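Long-range contacts in major capsid protein (Faustovirus, PDB 5J7O), which probably builds the outer protein shell of this large double-stranded DNA virus, as a trimer of double jelly-roll subunits: residues T475-D481 with M511-V517; T154-Q160 with N339-T345; F186-F191 with V297-F303. All coordinates share one frame; numbering follows the deposited sequence.

Contact 1. Residues T475-D481 with M511-V517; sequences TNEPVYD and MQNQYIV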
loop_
_atom_site.group_PDB
_atom_site.type_symbol
_atom_site.label_atom_id
_atom_site.label_comp_id
_atom_site.label_asym_id
_atom_site.label_seq_id
_atom_site.Cartn_x
_atom_site.Cartn_y
_atom_site.Cartn_z
ATOM N N THR B 475 17.278 -15.708 2.476
ATOM C CA THR B 475 18.440 -15.646 1.607
ATOM C C THR B 475 18.351 -14.401 0.733
ATOM O O THR B 475 17.280 -13.812 0.562
ATOM C CB THR B 475 18.559 -16.902 0.735
ATOM O OG1 THR B 475 17.267 -17.267 0.235
ATOM C CG2 THR B 475 19.136 -18.056 1.542
ATOM N N ASN B 476 19.491 -14.001 0.182
ATOM C CA ASN B 476 19.613 -12.742 -0.541
ATOM C C ASN B 476 19.806 -13.023 -2.025
ATOM O O ASN B 476 20.797 -13.646 -2.420
ATOM C CB ASN B 476 20.769 -11.912 0.014
ATOM C CG ASN B 476 20.645 -11.678 1.507
ATOM O OD1 ASN B 476 19.785 -10.921 1.957
ATOM N ND2 ASN B 476 21.504 -12.330 2.283
ATOM N N GLU B 477 18.863 -12.555 -2.839
ATOM C CA GLU B 477 18.896 -12.770 -4.279
ATOM C C GLU B 477 19.171 -11.459 -4.995
ATOM O O GLU B 477 18.348 -10.533 -4.922
ATOM C CB GLU B 477 17.578 -13.372 -4.763
ATOM C CG GLU B 477 17.457 -13.463 -6.274
ATOM C CD GLU B 477 18.325 -14.554 -6.874
ATOM O OE1 GLU B 477 19.009 -15.273 -6.114
ATOM O OE2 GLU B 477 18.319 -14.696 -8.113
ATOM N N PRO B 478 20.298 -11.331 -5.694
ATOM C CA PRO B 478 20.587 -10.077 -6.398
ATOM C C PRO B 478 19.703 -9.897 -7.624
ATOM O O PRO B 478 19.370 -10.859 -8.322
ATOM C CB PRO B 478 22.063 -10.221 -6.795
ATOM C CG PRO B 478 22.598 -11.335 -5.941
ATOM C CD PRO B 478 21.441 -12.255 -5.720
ATOM N N VAL B 479 19.323 -8.648 -7.874
ATOM C CA VAL B 479 18.662 -8.238 -9.109
ATOM C C VAL B 479 19.492 -7.111 -9.705
ATOM O O VAL B 479 19.738 -6.098 -9.039
ATOM C CB VAL B 479 17.211 -7.789 -8.870
ATOM C CG1 VAL B 479 16.612 -7.237 -10.155
ATOM C CG2 VAL B 479 16.377 -8.948 -8.349
ATOM N N TYR B 480 19.929 -7.287 -10.948
ATOM C CA TYR B 480 20.882 -6.385 -11.582
ATOM C C TYR B 480 20.188 -5.500 -12.607
ATOM O O TYR B 480 19.492 -5.999 -13.498
ATOM C CB TYR B 480 22.007 -7.167 -12.262
ATOM C CG TYR B 480 22.946 -7.877 -11.314
ATOM C CD1 TYR B 480 23.941 -7.180 -10.641
ATOM C CD2 TYR B 480 22.851 -9.247 -11.109
ATOM C CE1 TYR B 480 24.807 -7.826 -9.780
ATOM C CE2 TYR B 480 23.713 -9.902 -10.250
ATOM C CZ TYR B 480 24.689 -9.187 -9.588
ATOM O OH TYR B 480 25.550 -9.833 -8.732
ATOM N N ASP B 481 20.384 -4.190 -12.479
ATOM C CA ASP B 481 20.092 -3.250 -13.553
ATOM C C ASP B 481 21.360 -3.079 -14.379
ATOM O O ASP B 481 22.375 -2.589 -13.870
ATOM C CB ASP B 481 19.618 -1.904 -13.003
ATOM C CG ASP B 481 18.264 -1.992 -12.327
ATOM O OD1 ASP B 481 17.549 -2.995 -12.543
ATOM O OD2 ASP B 481 17.909 -1.052 -11.586
ATOM N N MET B 511 27.108 -2.362 -14.502
ATOM C CA MET B 511 26.066 -2.419 -13.485
ATOM C C MET B 511 25.574 -1.013 -13.168
ATOM O O MET B 511 26.338 -0.173 -12.684
ATOM C CB MET B 511 26.593 -3.093 -12.220
ATOM C CG MET B 511 25.592 -3.094 -11.074
ATOM S SD MET B 511 26.353 -3.253 -9.446
ATOM C CE MET B 511 26.960 -4.933 -9.512
ATOM N N GLN B 512 24.298 -0.756 -13.456
ATOM C CA GLN B 512 23.724 0.547 -13.143
ATOM C C GLN B 512 23.232 0.603 -11.702
ATOM O O GLN B 512 23.411 1.618 -11.021
ATOM C CB GLN B 512 22.584 0.862 -14.110
ATOM C CG GLN B 512 22.064 2.288 -14.019
ATOM C CD GLN B 512 20.877 2.536 -14.929
ATOM O OE1 GLN B 512 19.996 1.687 -15.067
ATOM N NE2 GLN B 512 20.850 3.704 -15.558
ATOM N N ASN B 513 22.631 -0.484 -11.222
ATOM C CA ASN B 513 22.196 -0.592 -9.838
ATOM C C ASN B 513 21.943 -2.062 -9.538
ATOM O O ASN B 513 21.852 -2.894 -10.444
ATOM C CB ASN B 513 20.942 0.248 -9.574
ATOM C CG ASN B 513 20.741 0.550 -8.101
ATOM O OD1 ASN B 513 21.431 -0.004 -7.242
ATOM N ND2 ASN B 513 19.792 1.428 -7.800
ATOM N N GLN B 514 21.829 -2.371 -8.248
ATOM C CA GLN B 514 21.582 -3.735 -7.802
ATOM C C GLN B 514 20.635 -3.715 -6.613
ATOM O O GLN B 514 20.846 -2.956 -5.663
ATOM C CB GLN B 514 22.889 -4.440 -7.420
ATOM C CG GLN B 514 22.696 -5.849 -6.873
ATOM C CD GLN B 514 24.006 -6.523 -6.511
ATOM O OE1 GLN B 514 24.019 -7.633 -5.977
ATOM N NE2 GLN B 514 25.117 -5.854 -6.801
ATOM N N TYR B 515 19.597 -4.547 -6.671
ATOM C CA TYR B 515 18.655 -4.722 -5.576
ATOM C C TYR B 515 18.902 -6.060 -4.890
ATOM O O TYR B 515 19.384 -7.014 -5.508
ATOM C CB TYR B 515 17.202 -4.673 -6.067
ATOM C CG TYR B 515 16.791 -3.401 -6.776
ATOM C CD1 TYR B 515 16.979 -3.252 -8.144
ATOM C CD2 TYR B 515 16.183 -2.360 -6.082
ATOM C CE1 TYR B 515 16.593 -2.096 -8.798
ATOM C CE2 TYR B 515 15.794 -1.200 -6.729
ATOM C CZ TYR B 515 16.001 -1.074 -8.087
ATOM O OH TYR B 515 15.615 0.077 -8.734
ATOM N N ILE B 516 18.560 -6.125 -3.606
ATOM C CA ILE B 516 18.589 -7.365 -2.838
ATOM C C ILE B 516 17.150 -7.751 -2.521
ATOM O O ILE B 516 16.425 -6.991 -1.869
ATOM C CB ILE B 516 19.413 -7.226 -1.549
ATOM C CG1 ILE B 516 20.908 -7.170 -1.866
ATOM C CG2 ILE B 516 19.117 -8.384 -0.604
ATOM C CD1 ILE B 516 21.470 -8.479 -2.377
ATOM N N VAL B 517 16.740 -8.924 -2.986
ATOM C CA VAL B 517 15.403 -9.454 -2.728
ATOM C C VAL B 517 15.492 -10.385 -1.524
ATOM O O VAL B 517 16.207 -11.397 -1.592
ATOM C CB VAL B 517 14.839 -10.194 -3.949
ATOM C CG1 VAL B 517 13.494 -10.819 -3.611
ATOM C CG2 VAL B 517 14.704 -9.246 -5.127
HETATM O O HOH W 1 19.091 1.555 -12.097
#

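Contact 2. Residues T154-Q160 with N339-T345; sequences TQSYVNQ and NLFLQTT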
loop_
_atom_site.group_PDB
_atom_site.type_symbol
_atom_site.label_atom_id
_atom_site.label_comp_id
_atom_site.label_asym_id
_atom_site.label_seq_id
_atom_site.Cartn_x
_atom_site.Cartn_y
_atom_site.Cartn_z
ATOM N N THR B 154 40.536 -6.839 -14.044
ATOM C CA THR B 154 41.009 -5.712 -13.251
ATOM C C THR B 154 40.021 -5.440 -12.129
ATOM O O THR B 154 38.810 -5.377 -12.363
ATOM C CB THR B 154 41.187 -4.453 -14.109
ATOM O OG1 THR B 154 41.957 -4.767 -15.274
ATOM C CG2 THR B 154 41.901 -3.365 -13.314
ATOM N N GLN B 155 40.540 -5.283 -10.914
ATOM C CA GLN B 155 39.737 -4.925 -9.754
ATOM C C GLN B 155 40.384 -3.751 -9.036
ATOM O O GLN B 155 41.610 -3.698 -8.893
ATOM C CB GLN B 155 39.571 -6.110 -8.794
ATOM C CG GLN B 155 38.666 -7.211 -9.324
ATOM C CD GLN B 155 38.477 -8.341 -8.331
ATOM O OE1 GLN B 155 39.412 -9.082 -8.031
ATOM N NE2 GLN B 155 37.261 -8.476 -7.812
ATOM N N SER B 156 39.557 -2.810 -8.591
ATOM C CA SER B 156 40.040 -1.622 -7.905
ATOM C C SER B 156 38.946 -1.113 -6.975
ATOM O O SER B 156 37.856 -1.687 -6.889
ATOM C CB SER B 156 40.468 -0.543 -8.907
ATOM O OG SER B 156 39.392 -0.172 -9.751
ATOM N N TYR B 157 39.250 -0.027 -6.270
ATOM C CA TYR B 157 38.307 0.619 -5.371
ATOM C C TYR B 157 38.015 2.028 -5.862
ATOM O O TYR B 157 38.929 2.761 -6.253
ATOM C CB TYR B 157 38.841 0.667 -3.936
ATOM C CG TYR B 157 39.036 -0.693 -3.312
ATOM C CD1 TYR B 157 37.949 -1.512 -3.032
ATOM C CD2 TYR B 157 40.304 -1.158 -2.996
ATOM C CE1 TYR B 157 38.121 -2.756 -2.459
ATOM C CE2 TYR B 157 40.487 -2.400 -2.421
ATOM C CZ TYR B 157 39.392 -3.195 -2.156
ATOM O OH TYR B 157 39.570 -4.434 -1.585
ATOM N N VAL B 158 36.735 2.400 -5.843
ATOM C CA VAL B 158 36.288 3.716 -6.275
ATOM C C VAL B 158 35.262 4.239 -5.280
ATOM O O VAL B 158 34.675 3.485 -4.502
ATOM C CB VAL B 158 35.680 3.692 -7.697
ATOM C CG1 VAL B 158 36.751 3.409 -8.738
ATOM C CG2 VAL B 158 34.565 2.659 -7.779
ATOM N N ASN B 159 35.060 5.553 -5.306
ATOM C CA ASN B 159 33.939 6.163 -4.609
ATOM C C ASN B 159 32.760 6.241 -5.578
ATOM O O ASN B 159 32.815 5.707 -6.690
ATOM C CB ASN B 159 34.334 7.524 -4.035
ATOM C CG ASN B 159 34.987 8.429 -5.062
ATOM O OD1 ASN B 159 35.002 8.129 -6.256
ATOM N ND2 ASN B 159 35.528 9.551 -4.599
ATOM N N GLN B 160 31.672 6.903 -5.171
ATOM C CA GLN B 160 30.494 6.958 -6.033
ATOM C C GLN B 160 30.800 7.670 -7.344
ATOM O O GLN B 160 30.332 7.249 -8.410
ATOM C CB GLN B 160 29.331 7.646 -5.318
ATOM C CG GLN B 160 28.051 7.635 -6.145
ATOM C CD GLN B 160 26.924 8.423 -5.515
ATOM O OE1 GLN B 160 27.129 9.523 -5.001
ATOM N NE2 GLN B 160 25.720 7.862 -5.553
ATOM N N ASN B 339 31.117 5.200 1.199
ATOM C CA ASN B 339 31.438 5.656 -0.154
ATOM C C ASN B 339 32.725 4.992 -0.651
ATOM O O ASN B 339 33.714 5.640 -0.994
ATOM C CB ASN B 339 31.548 7.176 -0.186
ATOM C CG ASN B 339 31.571 7.729 -1.598
ATOM O OD1 ASN B 339 31.064 7.104 -2.529
ATOM N ND2 ASN B 339 32.164 8.905 -1.764
ATOM N N LEU B 340 32.691 3.661 -0.679
ATOM C CA LEU B 340 33.821 2.861 -1.139
ATOM C C LEU B 340 33.268 1.636 -1.849
ATOM O O LEU B 340 32.519 0.860 -1.248
ATOM C CB LEU B 340 34.721 2.452 0.030
ATOM C CG LEU B 340 36.001 1.684 -0.304
ATOM C CD1 LEU B 340 37.003 2.581 -1.016
ATOM C CD2 LEU B 340 36.606 1.084 0.956
ATOM N N PHE B 341 33.632 1.464 -3.117
ATOM C CA PHE B 341 33.073 0.411 -3.951
ATOM C C PHE B 341 34.188 -0.369 -4.627
ATOM O O PHE B 341 35.177 0.212 -5.083
ATOM C CB PHE B 341 32.132 0.990 -5.015
ATOM C CG PHE B 341 31.087 1.913 -4.461
ATOM C CD1 PHE B 341 29.865 1.421 -4.033
ATOM C CD2 PHE B 341 31.325 3.275 -4.366
ATOM C CE1 PHE B 341 28.902 2.270 -3.521
ATOM C CE2 PHE B 341 30.368 4.127 -3.855
ATOM C CZ PHE B 341 29.154 3.624 -3.432
ATOM N N LEU B 342 34.020 -1.688 -4.691
ATOM C CA LEU B 342 34.944 -2.556 -5.408
ATOM C C LEU B 342 34.511 -2.644 -6.866
ATOM O O LEU B 342 33.419 -3.139 -7.165
ATOM C CB LEU B 342 34.986 -3.948 -4.780
ATOM C CG LEU B 342 35.823 -4.986 -5.534
ATOM C CD1 LEU B 342 37.312 -4.729 -5.351
ATOM C CD2 LEU B 342 35.459 -6.399 -5.108
ATOM N N GLN B 343 35.361 -2.162 -7.767
ATOM C CA GLN B 343 35.086 -2.210 -9.197
ATOM C C GLN B 343 35.659 -3.499 -9.772
ATOM O O GLN B 343 36.870 -3.729 -9.702
ATOM C CB GLN B 343 35.680 -0.991 -9.902
ATOM C CG GLN B 343 35.543 -1.020 -11.415
ATOM C CD GLN B 343 36.072 0.240 -12.068
ATOM O OE1 GLN B 343 36.531 1.159 -11.391
ATOM N NE2 GLN B 343 36.008 0.291 -13.392
ATOM N N THR B 344 34.791 -4.338 -10.332
ATOM C CA THR B 344 35.190 -5.592 -10.964
ATOM C C THR B 344 35.002 -5.443 -12.469
ATOM O O THR B 344 33.869 -5.330 -12.949
ATOM C CB THR B 344 34.375 -6.766 -10.424
ATOM O OG1 THR B 344 34.721 -7.001 -9.054
ATOM C CG2 THR B 344 34.647 -8.025 -11.237
ATOM N N THR B 345 36.108 -5.446 -13.209
ATOM C CA THR B 345 36.088 -5.241 -14.652
ATOM C C THR B 345 36.745 -6.415 -15.359
ATOM O O THR B 345 37.857 -6.822 -15.002
ATOM C CB THR B 345 36.797 -3.941 -15.037
ATOM O OG1 THR B 345 38.080 -3.887 -14.404
ATOM C CG2 THR B 345 35.977 -2.747 -14.608
HETATM O O HOH W 2 38.892 -2.048 -11.752
#

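Contact 3. Residues F186-F191 with V297-F303; sequences FKRVKF and VPLLFWF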
loop_
_atom_site.group_PDB
_atom_site.type_symbol
_atom_site.label_atom_id
_atom_site.label_comp_id
_atom_site.label_asym_id
_atom_site.label_seq_id
_atom_site.Cartn_x
_atom_site.Cartn_y
_atom_site.Cartn_z
ATOM N N PHE B 186 14.024 -2.628 23.550
ATOM C CA PHE B 186 13.484 -3.081 24.830
ATOM C C PHE B 186 13.549 -4.602 24.863
ATOM O O PHE B 186 12.666 -5.286 24.337
ATOM C CB PHE B 186 12.059 -2.575 25.027
ATOM C CG PHE B 186 11.961 -1.087 25.235
ATOM C CD1 PHE B 186 13.099 -0.298 25.292
ATOM C CD2 PHE B 186 10.726 -0.480 25.384
ATOM C CE1 PHE B 186 13.006 1.067 25.486
ATOM C CE2 PHE B 186 10.627 0.885 25.579
ATOM C CZ PHE B 186 11.769 1.659 25.631
ATOM N N LYS B 187 14.613 -5.135 25.471
ATOM C CA LYS B 187 14.702 -6.576 25.683
ATOM C C LYS B 187 13.518 -7.078 26.495
ATOM O O LYS B 187 12.817 -8.010 26.086
ATOM C CB LYS B 187 16.011 -6.928 26.390
ATOM C CG LYS B 187 17.247 -6.850 25.522
ATOM C CD LYS B 187 18.469 -7.293 26.310
ATOM C CE LYS B 187 18.235 -8.648 26.962
ATOM N NZ LYS B 187 19.344 -9.031 27.879
ATOM N N ARG B 188 13.287 -6.475 27.659
ATOM C CA ARG B 188 12.163 -6.817 28.514
ATOM C C ARG B 188 11.498 -5.538 29.003
ATOM O O ARG B 188 12.154 -4.510 29.193
ATOM C CB ARG B 188 12.601 -7.674 29.716
ATOM C CG ARG B 188 13.636 -8.742 29.381
ATOM C CD ARG B 188 13.706 -9.820 30.451
ATOM N NE ARG B 188 12.634 -10.801 30.306
ATOM C CZ ARG B 188 12.721 -11.897 29.557
ATOM N NH1 ARG B 188 13.834 -12.153 28.881
ATOM N NH2 ARG B 188 11.697 -12.735 29.482
ATOM N N VAL B 189 10.182 -5.610 29.189
ATOM C CA VAL B 189 9.382 -4.500 29.696
ATOM C C VAL B 189 8.494 -5.050 30.802
ATOM O O VAL B 189 7.709 -5.974 30.566
ATOM C CB VAL B 189 8.533 -3.844 28.594
ATOM C CG1 VAL B 189 7.706 -2.706 29.169
ATOM C CG2 VAL B 189 9.418 -3.343 27.462
ATOM N N LYS B 190 8.610 -4.485 32.002
ATOM C CA LYS B 190 7.966 -5.031 33.188
ATOM C C LYS B 190 7.017 -4.020 33.816
ATOM O O LYS B 190 7.348 -2.837 33.946
ATOM C CB LYS B 190 9.008 -5.461 34.229
ATOM C CG LYS B 190 9.731 -6.757 33.902
ATOM C CD LYS B 190 10.937 -6.951 34.809
ATOM C CE LYS B 190 10.564 -6.787 36.275
ATOM N NZ LYS B 190 11.760 -6.859 37.159
ATOM N N PHE B 191 5.838 -4.500 34.209
ATOM C CA PHE B 191 4.914 -3.769 35.069
ATOM C C PHE B 191 4.936 -4.460 36.427
ATOM O O PHE B 191 4.390 -5.558 36.579
ATOM C CB PHE B 191 3.505 -3.741 34.481
ATOM C CG PHE B 191 2.499 -3.035 35.349
ATOM C CD1 PHE B 191 2.869 -1.941 36.115
ATOM C CD2 PHE B 191 1.186 -3.474 35.410
ATOM C CE1 PHE B 191 1.947 -1.294 36.917
ATOM C CE2 PHE B 191 0.262 -2.832 36.212
ATOM C CZ PHE B 191 0.643 -1.740 36.966
ATOM N N VAL B 297 8.187 4.791 22.035
ATOM C CA VAL B 297 7.855 3.371 22.021
ATOM C C VAL B 297 6.669 3.131 22.950
ATOM O O VAL B 297 6.793 3.326 24.168
ATOM C CB VAL B 297 9.056 2.507 22.431
ATOM C CG1 VAL B 297 8.703 1.030 22.345
ATOM C CG2 VAL B 297 10.257 2.821 21.551
ATOM N N PRO B 298 5.520 2.714 22.428
ATOM C CA PRO B 298 4.376 2.439 23.301
ATOM C C PRO B 298 4.589 1.168 24.105
ATOM O O PRO B 298 5.213 0.208 23.645
ATOM C CB PRO B 298 3.205 2.280 22.320
ATOM C CG PRO B 298 3.711 2.815 20.999
ATOM C CD PRO B 298 5.179 2.555 21.006
ATOM N N LEU B 299 4.057 1.169 25.324
ATOM C CA LEU B 299 4.125 0.005 26.202
ATOM C C LEU B 299 2.855 -0.815 26.004
ATOM O O LEU B 299 1.754 -0.364 26.336
ATOM C CB LEU B 299 4.302 0.432 27.656
ATOM C CG LEU B 299 5.543 1.291 27.922
ATOM C CD1 LEU B 299 5.795 1.435 29.414
ATOM C CD2 LEU B 299 6.770 0.724 27.217
ATOM N N LEU B 300 3.013 -2.023 25.464
ATOM C CA LEU B 300 1.893 -2.801 24.935
ATOM C C LEU B 300 1.234 -3.651 26.026
ATOM O O LEU B 300 1.117 -4.871 25.919
ATOM C CB LEU B 300 2.373 -3.672 23.779
ATOM C CG LEU B 300 3.302 -3.001 22.765
ATOM C CD1 LEU B 300 4.155 -4.040 22.054
ATOM C CD2 LEU B 300 2.506 -2.185 21.758
ATOM N N PHE B 301 0.786 -2.981 27.084
ATOM C CA PHE B 301 0.046 -3.650 28.142
ATOM C C PHE B 301 -1.460 -3.539 27.897
ATOM O O PHE B 301 -1.925 -2.777 27.048
ATOM C CB PHE B 301 0.409 -3.069 29.509
ATOM C CG PHE B 301 1.813 -3.379 29.950
ATOM C CD1 PHE B 301 2.204 -4.685 30.202
ATOM C CD2 PHE B 301 2.735 -2.362 30.135
ATOM C CE1 PHE B 301 3.492 -4.970 30.614
ATOM C CE2 PHE B 301 4.025 -2.642 30.549
ATOM C CZ PHE B 301 4.403 -3.948 30.788
ATOM N N TRP B 302 -2.224 -4.321 28.664
ATOM C CA TRP B 302 -3.667 -4.387 28.442
ATOM C C TRP B 302 -4.346 -3.075 28.818
ATOM O O TRP B 302 -5.330 -2.680 28.183
ATOM C CB TRP B 302 -4.272 -5.554 29.230
ATOM C CG TRP B 302 -4.559 -5.206 30.655
ATOM C CD1 TRP B 302 -5.737 -4.743 31.163
ATOM C CD2 TRP B 302 -3.641 -5.257 31.753
ATOM N NE1 TRP B 302 -5.613 -4.508 32.509
ATOM C CE2 TRP B 302 -4.336 -4.816 32.897
ATOM C CE3 TRP B 302 -2.301 -5.637 31.882
ATOM C CZ2 TRP B 302 -3.737 -4.745 34.150
ATOM C CZ3 TRP B 302 -1.710 -5.566 33.126
ATOM C CH2 TRP B 302 -2.427 -5.123 34.244
ATOM N N PHE B 303 -3.816 -2.364 29.817
ATOM C CA PHE B 303 -4.507 -1.202 30.363
ATOM C C PHE B 303 -4.325 0.013 29.465
ATOM O O PHE B 303 -4.514 1.151 29.901
ATOM C CB PHE B 303 -4.030 -0.899 31.788
ATOM C CG PHE B 303 -2.542 -0.782 31.926
ATOM C CD1 PHE B 303 -1.886 0.400 31.611
ATOM C CD2 PHE B 303 -1.798 -1.849 32.394
ATOM C CE1 PHE B 303 -0.512 0.505 31.753
ATOM C CE2 PHE B 303 -0.427 -1.749 32.543
ATOM C CZ PHE B 303 0.218 -0.570 32.219
#

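Contact 1. Residues T475-D481 with M511-V517
Asn476 and Ile516 meet at one end of this antiparallel pair, where the amide oxygen OD1 of Asn476 lies 3.7 Å from the methyl CG2 of Ile516; the same oxygen accepts a hydrogen bond from Arg466. At Glu477 the backbones join in a hydrogen-bonded pair with Val517, while the carboxylate bends off to reach Ala270 and Asn240 of the third subunit. Pro478, which has no N-H, fits the next position because in its non-hydrogen-bonded pair with Ile516 an N-H would point away from the partner strand. Its CB rests 3.3 Å from OE1 of Gln514.

Val479 returns to hydrogen bonding, with its N giving to Tyr515 O and its O taking Tyr515 N at 2.8 Å. With CG1 anti to the backbone N (chi1 174°), its other methyl, CG2, meets CG2 of Val517 at 3.6 Å, a beta-branched pair well suited to a strand. These strands, 473-490 and 503-521, belong to a seven-stranded mixed sheet in which 473-490 is outermost within the chain, and Tyr515 and Ile516 also pair with a strand of the second subunit, carrying the sheet across the interface.

On the Pro478 face, Tyr480 and the fully extended Gln514 run side by side, ring and amide planes 40° apart, and the methyl CE of Met511 touches the ring edge at CE1, 3.6 Å away. Asp481 ends the walk at a classic beta bulge: its O accepts Gln512 N at 2.7 Å and, weakly, Asn513 N. Its carboxylate OD2 lies 3.3 Å from CE1 at the Tyr515 ring edge and accepts a hydrogen bond from a water that also donates one to Gln512 OE1, whose amide group bonds to Gln512 of both neighbouring subunits.

Contact 2. Residues T154-Q160 with N339-T345
Thr154 O accepts two bonds from Thr345, one from its backbone N and one from its hydroxyl OG1, the latter only 2.6 Å away and approaching from above the carbonyl plane. The threonine can do this because its OG1 sits between its own N and carbonyl carbon (chi1 50°), which brings the hydroxyl beside the backbone N so that both donors reach one oxygen. On the other face, Gln155 lies alongside Thr344 and donates a hydrogen bond from NE2 to Thr344 OG1 at 3.2 Å, the hydroxyl lying close to the plane of the amide.

Further along, Tyr157 and Leu342 form a non-hydrogen-bonded pair, with ring atom CE1 3.6 Å from the leucine methyl CD1; CD1 of Leu340 packs on the tyrosine CB. Opposite them across the sheet, Val158 CG2 meets CB of Phe341, the two side chains crossing at about a right angle. The phenyl ring turns its edge to the chain leaving the strand, CE2 coming within 3.3 Å of Gln160 N. That N-H is bonded to Asn339 OD1 at 2.7 Å, so an asparagine side chain takes over the pairing where the ladder gives way to loop.

In the next shell, Tyr157 OH reaches Ala121 O, and a water bonds to Ser156 OG and weakly to Gln343 O. Strands 138-142 and 364-375 flank the pair within the same sheet, while Ile241 of the second subunit packs on Phe341 and Thr263 of the third on Gln155 and Leu342.

Two donors on Thr154 O at one end and Asn339 OD1 on Gln160 N at the other thus fix the ends of the ladder, while between them Tyr157, Leu342, Val158 and Phe341 pack on both faces, so that the pairing does not rest on backbone bonds alone.

Contact 3. Residues F186-F191 with V297-F303
A chi1 of 178° swings the Phe191 ring away from its own N, toward Trp302 and Phe303, while Phe303, its CG held between N and carbonyl carbon (chi1 52°), raises a ring edge to meet it. The result is an edge-to-face pair: the Phe303 edge points at the Phe191 face, centroids 5.2 Å apart and planes at 61°. Trp302 CH2 comes to the edge of the same Phe191 ring, 4.0 Å from its CE2.

Phe191 also uses its CB, which sits over the face of the Phe301 ring in a CH-pi contact, 4.1 Å from the centroid. Val189 packs beside it, its CG1 3.9 Å from Phe301 CZ and 4.1 Å from Leu299 CD2. At the far end Phe186 CE2 touches Val297 CG1 at 3.8 Å. Large aromatic and branched groups suit this place because the backbones stand well apart, Val189 CA lying 7.8 Å from Leu299 CA.

The packing joins strand 186-193, one of a four-stranded antiparallel sheet, to the end of strand 293-298 of another sheet and the chain that follows it. Strands 320-326 and 196-202 flank the first segment, Tyr201 meeting Phe301 edge-to-face, and Met103 and Val105 of strand 99-109 back Leu299.

Overall arrangement
Contacts 1 and 2 are two ladders of the same seven-stranded sheet, separated by strand 364-375, which lies between strands 341-351 and 503-521. Their centres are about 17 Å apart and their nearest atoms about 7 Å, so they do not touch, yet both pack against the second and third subunits. Contact 3 differs in kind: it is side-chain packing between two other sheets, on the opposite side of the chain's centre, with its centre about 38 Å from that of contact 1 and about 46 Å from that of contact 2. Along the chain it is nested within the loop closed by contact 2, and contact 1 follows after both.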